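Local coordinates for protein novel antigen receptor (Ginglymostoma cirratum, PDB 4Q97) that forms the first constant domain (C1) of the shark antibody IgNAR, folded as an immunoglobulin C1-set domain, at residues 6-11 / 35-40; 84-90 / 105-109. All coordinates share one frame; numbering follows the deposited sequence.

Contact 1 of 2, residues 6-11 / 35-40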
loop_
_atom_site.group_PDB
_atom_site.type_symbol
_atom_site.label_atom_id
_atom_site.label_comp_id
_atom_site.label_asym_id
_atom_site.label_seq_id
_atom_site.Cartn_x
_atom_site.Cartn_y
_atom_site.Cartn_z
ATOM N N ILE A 6 -24.354 9.820 1.241
ATOM C CA ILE A 6 -22.988 10.130 1.624
ATOM C C ILE A 6 -22.455 11.196 0.667
ATOM O O ILE A 6 -22.596 11.053 -0.557
ATOM C CB ILE A 6 -22.109 8.855 1.608
ATOM C CG1 ILE A 6 -22.682 7.813 2.582
ATOM C CG2 ILE A 6 -20.660 9.175 1.963
ATOM C CD1 ILE A 6 -22.359 6.371 2.248
ATOM N N PRO A 7 -21.884 12.289 1.220
ATOM C CA PRO A 7 -21.225 13.281 0.375
ATOM C C PRO A 7 -20.090 12.612 -0.393
ATOM O O PRO A 7 -19.295 11.883 0.211
ATOM C CB PRO A 7 -20.646 14.284 1.381
ATOM C CG PRO A 7 -21.469 14.124 2.610
ATOM C CD PRO A 7 -21.893 12.684 2.641
ATOM N N PRO A 8 -20.035 12.818 -1.721
ATOM C CA PRO A 8 -18.850 12.403 -2.468
ATOM C C PRO A 8 -17.602 13.064 -1.882
ATOM O O PRO A 8 -17.633 14.248 -1.532
ATOM C CB PRO A 8 -19.114 12.942 -3.883
ATOM C CG PRO A 8 -20.218 13.942 -3.730
ATOM C CD PRO A 8 -21.046 13.431 -2.598
ATOM N N SER A 9 -16.526 12.298 -1.745
ATOM C CA SER A 9 -15.280 12.852 -1.235
ATOM C C SER A 9 -14.088 12.436 -2.095
ATOM O O SER A 9 -14.006 11.282 -2.529
ATOM C CB SER A 9 -15.070 12.466 0.230
ATOM O OG SER A 9 -14.802 11.086 0.362
ATOM N N PRO A 10 -13.161 13.379 -2.347
ATOM C CA PRO A 10 -12.023 13.101 -3.216
ATOM C C PRO A 10 -10.981 12.216 -2.529
ATOM O O PRO A 10 -10.781 12.335 -1.321
ATOM C CB PRO A 10 -11.456 14.497 -3.505
ATOM C CG PRO A 10 -11.822 15.307 -2.312
ATOM C CD PRO A 10 -13.109 14.742 -1.780
ATOM N N PRO A 11 -10.313 11.335 -3.299
ATOM C CA PRO A 11 -9.348 10.411 -2.705
ATOM C C PRO A 11 -8.168 11.148 -2.093
ATOM O O PRO A 11 -7.742 12.184 -2.610
ATOM C CB PRO A 11 -8.885 9.571 -3.899
ATOM C CG PRO A 11 -9.105 10.437 -5.087
ATOM C CD PRO A 11 -10.331 11.247 -4.772
ATOM N N ILE A 35 -4.434 5.238 -2.324
ATOM C CA ILE A 35 -5.615 6.032 -2.642
ATOM C C ILE A 35 -6.718 5.678 -1.640
ATOM O O ILE A 35 -7.331 4.614 -1.737
ATOM C CB ILE A 35 -6.141 5.702 -4.056
ATOM C CG1 ILE A 35 -5.008 5.711 -5.088
ATOM C CG2 ILE A 35 -7.251 6.670 -4.438
ATOM C CD1 ILE A 35 -5.342 4.983 -6.379
ATOM N N SER A 36 -6.982 6.576 -0.696
ATOM C CA SER A 36 -7.910 6.287 0.398
ATOM C C SER A 36 -8.885 7.426 0.646
ATOM O O SER A 36 -8.561 8.589 0.417
ATOM C CB SER A 36 -7.118 6.014 1.679
ATOM O OG SER A 36 -6.257 7.095 1.966
ATOM N N GLY A 37 -10.078 7.092 1.123
ATOM C CA GLY A 37 -11.020 8.105 1.598
ATOM C C GLY A 37 -11.913 8.699 0.533
ATOM O O GLY A 37 -12.424 9.819 0.685
ATOM N N TYR A 38 -12.115 7.945 -0.541
ATOM C CA TYR A 38 -12.950 8.397 -1.641
ATOM C C TYR A 38 -14.297 7.681 -1.671
ATOM O O TYR A 38 -14.406 6.497 -1.327
ATOM C CB TYR A 38 -12.215 8.256 -2.980
ATOM C CG TYR A 38 -11.808 6.841 -3.319
ATOM C CD1 TYR A 38 -12.610 6.044 -4.127
ATOM C CD2 TYR A 38 -10.615 6.299 -2.838
ATOM C CE1 TYR A 38 -12.245 4.744 -4.439
ATOM C CE2 TYR A 38 -10.243 4.996 -3.147
ATOM C CZ TYR A 38 -11.065 4.224 -3.943
ATOM O OH TYR A 38 -10.712 2.933 -4.261
ATOM N N TYR A 39 -15.321 8.430 -2.065
ATOM C CA TYR A 39 -16.668 7.913 -2.260
ATOM C C TYR A 39 -17.292 8.699 -3.411
ATOM O O TYR A 39 -17.185 9.929 -3.430
ATOM C CB TYR A 39 -17.514 8.086 -0.992
ATOM C CG TYR A 39 -18.862 7.411 -1.089
ATOM C CD1 TYR A 39 -19.041 6.113 -0.624
ATOM C CD2 TYR A 39 -19.953 8.059 -1.671
ATOM C CE1 TYR A 39 -20.267 5.481 -0.724
ATOM C CE2 TYR A 39 -21.184 7.431 -1.781
ATOM C CZ TYR A 39 -21.333 6.142 -1.301
ATOM O OH TYR A 39 -22.545 5.503 -1.388
ATOM N N PRO A 40 -17.922 8.008 -4.389
ATOM C CA PRO A 40 -18.065 6.563 -4.630
ATOM C C PRO A 40 -16.736 5.887 -4.985
ATOM O O PRO A 40 -15.691 6.536 -4.958
ATOM C CB PRO A 40 -19.015 6.502 -5.835
ATOM C CG PRO A 40 -19.726 7.807 -5.840
ATOM C CD PRO A 40 -18.695 8.784 -5.375
#
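Pro11 packs tightly against two side chains of 35-40. Its CB lies 3.4 Å from Ile35 CG2 and 3.7 Å from Tyr38 CB, and all three residues are buried, with Val94 of strand 89-96 also against the proline. Tyr38 CG sits between its own backbone N and carbonyl carbon (chi1 60°), so that CB and the near side of the ring, CG and CD2, meet Pro11 CB while the side chain also touches Phe71.

Two residues before Pro11, Ser9 pairs with Tyr39 in a single antiparallel hydrogen-bonded bridge: Ser9 N to Tyr39 O is 3.0 Å and Tyr39 N to Ser9 O 3.2 Å. Ser9 OG adds a third bond, 2.7 Å to Gly37 O, tilted 27° from that carbonyl's plane. Gly37 and Tyr38 form a G1 bulge opposite Phe71, where strand 28-38 of the immunoglobulin sandwich turns its corner. Tyr39 O also accepts from His96 NE2, so two donors hold it.

Toward the exposed N-terminal end the packing is looser: Pro8 CB stays 4.4 Å from Pro40 CD. Ile6 lays CG2 over a face of the Tyr39 ring, 4.0 Å from its centroid and 17° off the normal, while Ile6 CD1 reaches Tyr39 CZ at 3.7 Å.

Contact 2 of 2, residues 84-90 / 105-109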
loop_
_atom_site.group_PDB
_atom_site.type_symbol
_atom_site.label_atom_id
_atom_site.label_comp_id
_atom_site.label_asym_id
_atom_site.label_seq_id
_atom_site.Cartn_x
_atom_site.Cartn_y
_atom_site.Cartn_z
ATOM N N TRP A 84 15.746 3.497 -11.066
ATOM C CA TRP A 84 15.408 4.276 -9.879
ATOM C C TRP A 84 16.356 5.449 -9.605
ATOM O O TRP A 84 15.902 6.503 -9.172
ATOM C CB TRP A 84 15.258 3.361 -8.652
ATOM C CG TRP A 84 14.948 4.075 -7.355
ATOM C CD1 TRP A 84 15.735 4.116 -6.238
ATOM C CD2 TRP A 84 13.772 4.844 -7.045
ATOM N NE1 TRP A 84 15.128 4.861 -5.253
ATOM C CE2 TRP A 84 13.924 5.321 -5.721
ATOM C CE3 TRP A 84 12.608 5.179 -7.757
ATOM C CZ2 TRP A 84 12.954 6.113 -5.090
ATOM C CZ3 TRP A 84 11.644 5.972 -7.128
ATOM C CH2 TRP A 84 11.826 6.426 -5.807
ATOM N N SER A 85 17.653 5.285 -9.868
ATOM C CA SER A 85 18.602 6.395 -9.667
ATOM C C SER A 85 19.068 7.102 -10.941
ATOM O O SER A 85 20.045 7.859 -10.917
ATOM C CB SER A 85 19.799 5.983 -8.807
ATOM O OG SER A 85 19.581 6.329 -7.451
ATOM N N ARG A 86 18.359 6.868 -12.044
ATOM C CA ARG A 86 18.519 7.682 -13.247
ATOM C C ARG A 86 17.932 9.071 -12.992
ATOM O O ARG A 86 17.704 9.845 -13.928
ATOM C CB ARG A 86 17.819 7.028 -14.442
ATOM C CG ARG A 86 18.492 5.770 -14.963
ATOM C CD ARG A 86 17.603 5.052 -15.966
ATOM N NE ARG A 86 17.922 5.381 -17.355
ATOM C CZ ARG A 86 18.671 4.624 -18.153
ATOM N NH1 ARG A 86 18.906 5.003 -19.403
ATOM N NH2 ARG A 86 19.186 3.486 -17.703
ATOM N N GLY A 87 17.690 9.376 -11.716
ATOM C CA GLY A 87 16.981 10.585 -11.321
ATOM C C GLY A 87 15.615 10.613 -11.975
ATOM O O GLY A 87 15.124 11.678 -12.350
ATOM N N SER A 88 15.025 9.428 -12.136
ATOM C CA SER A 88 13.695 9.280 -12.717
ATOM C C SER A 88 12.638 9.783 -11.745
ATOM O O SER A 88 12.755 9.587 -10.533
ATOM C CB SER A 88 13.406 7.813 -13.068
ATOM O OG SER A 88 14.172 7.361 -14.174
ATOM N N VAL A 89 11.621 10.448 -12.282
ATOM C CA VAL A 89 10.459 10.833 -11.491
ATOM C C VAL A 89 9.305 9.916 -11.835
ATOM O O VAL A 89 8.915 9.795 -12.995
ATOM C CB VAL A 89 10.042 12.313 -11.692
ATOM C CG1 VAL A 89 9.853 12.659 -13.163
ATOM C CG2 VAL A 89 8.782 12.633 -10.896
ATOM N N TYR A 90 8.769 9.260 -10.817
ATOM C CA TYR A 90 7.576 8.466 -11.000
ATOM C C TYR A 90 6.398 9.174 -10.361
ATOM O O TYR A 90 6.501 9.714 -9.257
ATOM C CB TYR A 90 7.762 7.074 -10.411
ATOM C CG TYR A 90 8.799 6.247 -11.134
ATOM C CD1 TYR A 90 8.445 5.451 -12.220
ATOM C CD2 TYR A 90 10.133 6.264 -10.736
ATOM C CE1 TYR A 90 9.390 4.690 -12.886
ATOM C CE2 TYR A 90 11.087 5.508 -11.398
ATOM C CZ TYR A 90 10.708 4.723 -12.473
ATOM O OH TYR A 90 11.644 3.966 -13.138
ATOM N N LYS A 105 0.790 12.651 -7.428
ATOM C CA LYS A 105 1.954 12.786 -6.557
ATOM C C LYS A 105 3.176 12.265 -7.289
ATOM O O LYS A 105 3.100 11.276 -8.018
ATOM C CB LYS A 105 1.753 12.006 -5.255
ATOM C CG LYS A 105 0.663 12.560 -4.350
ATOM C CD LYS A 105 1.132 13.777 -3.564
ATOM C CE LYS A 105 0.243 14.008 -2.351
ATOM N NZ LYS A 105 0.977 14.702 -1.259
ATOM N N GLU A 106 4.302 12.939 -7.103
ATOM C CA GLU A 106 5.547 12.538 -7.741
ATOM C C GLU A 106 6.553 12.077 -6.693
ATOM O O GLU A 106 6.500 12.508 -5.537
ATOM C CB GLU A 106 6.124 13.685 -8.579
ATOM C CG GLU A 106 6.309 14.991 -7.818
ATOM C CD GLU A 106 7.233 15.968 -8.517
ATOM O OE1 GLU A 106 7.047 16.224 -9.728
ATOM O OE2 GLU A 106 8.147 16.492 -7.844
ATOM N N ILE A 107 7.458 11.194 -7.108
ATOM C CA ILE A 107 8.526 10.689 -6.248
ATOM C C ILE A 107 9.763 10.423 -7.104
ATOM O O ILE A 107 9.644 10.061 -8.282
ATOM C CB ILE A 107 8.100 9.402 -5.494
ATOM C CG1 ILE A 107 8.810 9.295 -4.135
ATOM C CG2 ILE A 107 8.331 8.160 -6.350
ATOM C CD1 ILE A 107 8.368 8.116 -3.286
ATOM N N ARG A 108 10.939 10.615 -6.506
ATOM C CA ARG A 108 12.233 10.452 -7.188
ATOM C C ARG A 108 13.231 9.831 -6.201
ATOM O O ARG A 108 12.936 9.748 -5.015
ATOM C CB ARG A 108 12.737 11.807 -7.723
ATOM C CG ARG A 108 11.623 12.709 -8.250
ATOM C CD ARG A 108 12.085 13.869 -9.118
ATOM N NE ARG A 108 10.943 14.738 -9.422
ATOM C CZ ARG A 108 10.875 15.608 -10.429
ATOM N NH1 ARG A 108 11.889 15.756 -11.276
ATOM N NH2 ARG A 108 9.775 16.330 -10.593
ATOM N N SER A 109 14.398 9.395 -6.677
ATOM C CA SER A 109 15.376 8.718 -5.806
ATOM C C SER A 109 16.083 9.630 -4.800
ATOM O O SER A 109 16.548 10.718 -5.141
ATOM C CB SER A 109 16.399 7.923 -6.625
ATOM O OG SER A 109 16.775 8.605 -7.810
#
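Ser109, the last modelled residue, is held to Trp84 in two ways. Its OG donates to Trp84 O at 2.7 Å, from 15° outside the carbonyl plane, and its CB sits over one face of the indole, 3.7 Å from the centroid of the five-membered ring and 16° off the normal, a CH-pi contact. With CG anti to the backbone N (chi1 178°), Trp84 turns its indole toward the end of 105-109, and the CG2 methyl of Ile107 meets the six-membered ring at its edge.

The regular pairing lies further along. Tyr90 N donates to Ile107 O and Ile107 N to Tyr90 O, each at 2.8 Å, so both backbone polar groups of this antiparallel hydrogen-bonded pair are satisfied by one another. Val89 N turns instead to Asn50 OD1. The hydroxyls Ser88 OG and Tyr90 OH are both bonded to Glu83 O, just ahead of the segment.

On the exposed face, Val89 and Arg108 run side by side, the extended arginine bringing a guanidinium face over the valine, with Arg108 NE 3.4 Å from Val89 CG2. Arg108 NH2 forms a salt bridge to Glu106 OE1 (2.9 Å), in the guanidinium plane but above the carboxylate plane, and a weaker bond to Glu106 OE2.

The contact lies at the end of the hairpin, where the loop after Trp84 enters strand 89-96 and strand 101-108 runs out; Trp84, Tyr90 and Ile107 reach Leu31 of strand 28-38 in the other sheet, and strand 44-49 flanks Ser88 and Tyr90.

The two contacts lie on opposite sides of the domain's centre, their own centres 28 Å apart and their nearest atoms about 8 Å, so they do not touch. Contact 1 is partly buried and ties the proline-rich lead-in before strand 12-18 to the end of strand 28-38, whereas contact 2 is a surface contact joining strand 101-108 and the residue after it to strand 89-96 and the loop that leads into it. Both have a serine hydroxyl bonded to a carbonyl across the gap. The first otherwise rests on a lone backbone bridge and apolar packing, without a charged pair; the second adds an indole face under a serine CB and a salt bridge within 105-109. Apolar side chains of each reach the opposite sheet.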